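Local coordinates for protein profilin (Schizosaccharomyces pombe, PDB 3D9Y) that binds monomeric actin and, depending on its concentration, prevents or enhances polymerization, and is essential for cytokinesis in fission yeast, at residues I62-Q67 with E86-V91. Residues are numbered along the deposited sequence; the frame is centred on the assembly and turned at random.
Sequences IILAGQ and EGIICV
Leu64 reaches strand 86-91 through a single methyl, CD1, which sits 4.0 Å from SG of Cys90 and 4.1 Å from CG1 of Ile88. Both partners extend toward it from the same face of their strand, two residues apart, while Ile89 between them turns the other way, to Thr115 of helix 108-125. Ile88 carries CG1 anti to its backbone N (chi1 -164°), and this brings CG1 of the ethyl branch against the leucine methyl. Its other branch serves a second neighbour: CG2 lies 4.3 Å from CD1 of Ile62, a slacker touch. Strands 62-64 and 86-91 run nearly at right angles, 94° between their directions, and their axes come no closer than 9.8 Å, so side chains alone bridge the gap in this apolar patch. Leu47 of helix 41-52 packs on both Leu64 and Cys90, and Val99 of the neighbouring strand 96-102 touches Leu64 and Ile88, so the cluster lies between the sheet and helix 41-52.

Past Leu64 the chain reverses in a type I' turn ending at Gln67, held by paired backbone bonds between these two residues, with Glu43 accepting from the amides of Ala65 and Gly66. Here the contact opens to solvent: Gln67 and Glu86 do not touch, and a water lies 3.2 Å from OE1 of Gln67 and 3.3 Å from OE1 of Glu86, both long, and with other acceptors nearby it may not donate to both at once, so any bridge here is tentative. The chemistry implies that burial of aliphatic groups and a thiol, rather than polar bonding, joins the edge strand of the sheet to an inner one.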
loop_
_atom_site.group_PDB
_atom_site.type_symbol
_atom_site.label_atom_id
_atom_site.label_comp_id
_atom_site.label_asym_id
_atom_site.label_seq_id
_atom_site.Cartn_x
_atom_site.Cartn_y
_atom_site.Cartn_z
ATOM N N ILE A 62 -8.922 6.746 -2.008
ATOM C CA ILE A 62 -7.732 6.431 -1.234
ATOM C C ILE A 62 -6.805 7.643 -1.295
ATOM O O ILE A 62 -6.322 7.994 -2.368
ATOM C CB ILE A 62 -7.004 5.197 -1.818
ATOM C CG1 ILE A 62 -7.961 3.999 -1.937
ATOM C CG2 ILE A 62 -5.797 4.843 -0.956
ATOM C CD1 ILE A 62 -7.616 3.057 -3.056
ATOM N N ILE A 63 -6.574 8.292 -0.155
ATOM C CA ILE A 63 -5.751 9.503 -0.110
ATOM C C ILE A 63 -4.398 9.193 0.519
ATOM O O ILE A 63 -4.321 8.902 1.712
ATOM C CB ILE A 63 -6.433 10.649 0.675
ATOM C CG1 ILE A 63 -7.859 10.883 0.144
ATOM C CG2 ILE A 63 -5.600 11.919 0.571
ATOM C CD1 ILE A 63 -8.526 12.163 0.629
ATOM N N LEU A 64 -3.340 9.245 -0.289
ATOM C CA LEU A 64 -1.971 8.995 0.190
ATOM C C LEU A 64 -0.974 9.909 -0.531
ATOM O O LEU A 64 -1.086 10.134 -1.740
ATOM C CB LEU A 64 -1.579 7.532 -0.021
ATOM C CG LEU A 64 -2.471 6.460 0.620
ATOM C CD1 LEU A 64 -2.307 5.137 -0.077
ATOM C CD2 LEU A 64 -2.177 6.318 2.098
ATOM N N ALA A 65 -0.006 10.427 0.222
ATOM C CA ALA A 65 0.978 11.373 -0.302
ATOM C C ALA A 65 0.298 12.522 -1.047
ATOM O O ALA A 65 0.709 12.901 -2.141
ATOM C CB ALA A 65 1.982 10.656 -1.203
ATOM N N GLY A 66 -0.757 13.064 -0.446
ATOM C CA GLY A 66 -1.436 14.235 -0.991
ATOM C C GLY A 66 -2.179 13.994 -2.296
ATOM O O GLY A 66 -2.538 14.943 -2.987
ATOM N N GLN A 67 -2.432 12.727 -2.617
ATOM C CA GLN A 67 -3.067 12.337 -3.870
ATOM C C GLN A 67 -4.291 11.472 -3.588
ATOM O O GLN A 67 -4.229 10.594 -2.733
ATOM C CB GLN A 67 -2.076 11.525 -4.695
ATOM C CG GLN A 67 -2.458 11.349 -6.148
ATOM C CD GLN A 67 -1.879 12.426 -7.041
ATOM O OE1 GLN A 67 -1.380 12.136 -8.129
ATOM N NE2 GLN A 67 -1.927 13.672 -6.585
ATOM N N GLU A 86 -1.668 5.037 -13.719
ATOM C CA GLU A 86 -0.902 4.623 -12.544
ATOM C C GLU A 86 -1.861 4.111 -11.473
ATOM O O GLU A 86 -3.085 4.171 -11.636
ATOM C CB GLU A 86 -0.064 5.788 -12.018
ATOM C CG GLU A 86 0.778 6.468 -13.105
ATOM C CD GLU A 86 1.643 7.598 -12.580
ATOM O OE1 GLU A 86 1.119 8.709 -12.344
ATOM O OE2 GLU A 86 2.865 7.391 -12.446
ATOM N N GLY A 87 -1.317 3.604 -10.376
ATOM C CA GLY A 87 -2.171 3.117 -9.299
ATOM C C GLY A 87 -1.422 2.780 -8.036
ATOM O O GLY A 87 -0.209 3.013 -7.915
ATOM N N ILE A 88 -2.170 2.231 -7.097
ATOM C CA ILE A 88 -1.703 2.030 -5.750
ATOM C C ILE A 88 -2.292 0.721 -5.249
ATOM O O ILE A 88 -3.462 0.436 -5.489
ATOM C CB ILE A 88 -2.115 3.246 -4.866
ATOM C CG1 ILE A 88 -1.319 3.284 -3.564
ATOM C CG2 ILE A 88 -3.608 3.277 -4.607
ATOM C CD1 ILE A 88 -0.136 4.208 -3.606
ATOM N N ILE A 89 -1.447 -0.070 -4.592
ATOM C CA ILE A 89 -1.820 -1.372 -4.018
ATOM C C ILE A 89 -1.490 -1.351 -2.529
ATOM O O ILE A 89 -0.324 -1.187 -2.153
ATOM C CB ILE A 89 -0.980 -2.484 -4.648
ATOM C CG1 ILE A 89 -1.104 -2.476 -6.176
ATOM C CG2 ILE A 89 -1.317 -3.874 -4.010
ATOM C CD1 ILE A 89 -2.486 -2.771 -6.749
ATOM N N CYS A 90 -2.512 -1.491 -1.702
ATOM C CA CYS A 90 -2.363 -1.509 -0.252
ATOM C C CYS A 90 -2.797 -2.875 0.285
ATOM O O CYS A 90 -3.907 -3.318 0.027
ATOM C CB CYS A 90 -3.215 -0.428 0.381
ATOM S SG CYS A 90 -2.899 1.231 -0.236
ATOM N N VAL A 91 -1.927 -3.514 1.063
ATOM C CA VAL A 91 -2.192 -4.865 1.537
ATOM C C VAL A 91 -1.830 -4.967 3.015
ATOM O O VAL A 91 -0.704 -4.654 3.419
ATOM C CB VAL A 91 -1.428 -5.911 0.726
ATOM C CG1 VAL A 91 -1.845 -7.318 1.143
ATOM C CG2 VAL A 91 -1.691 -5.718 -0.767
HETATM O O HOH W 1 0.391 9.748 -9.310
#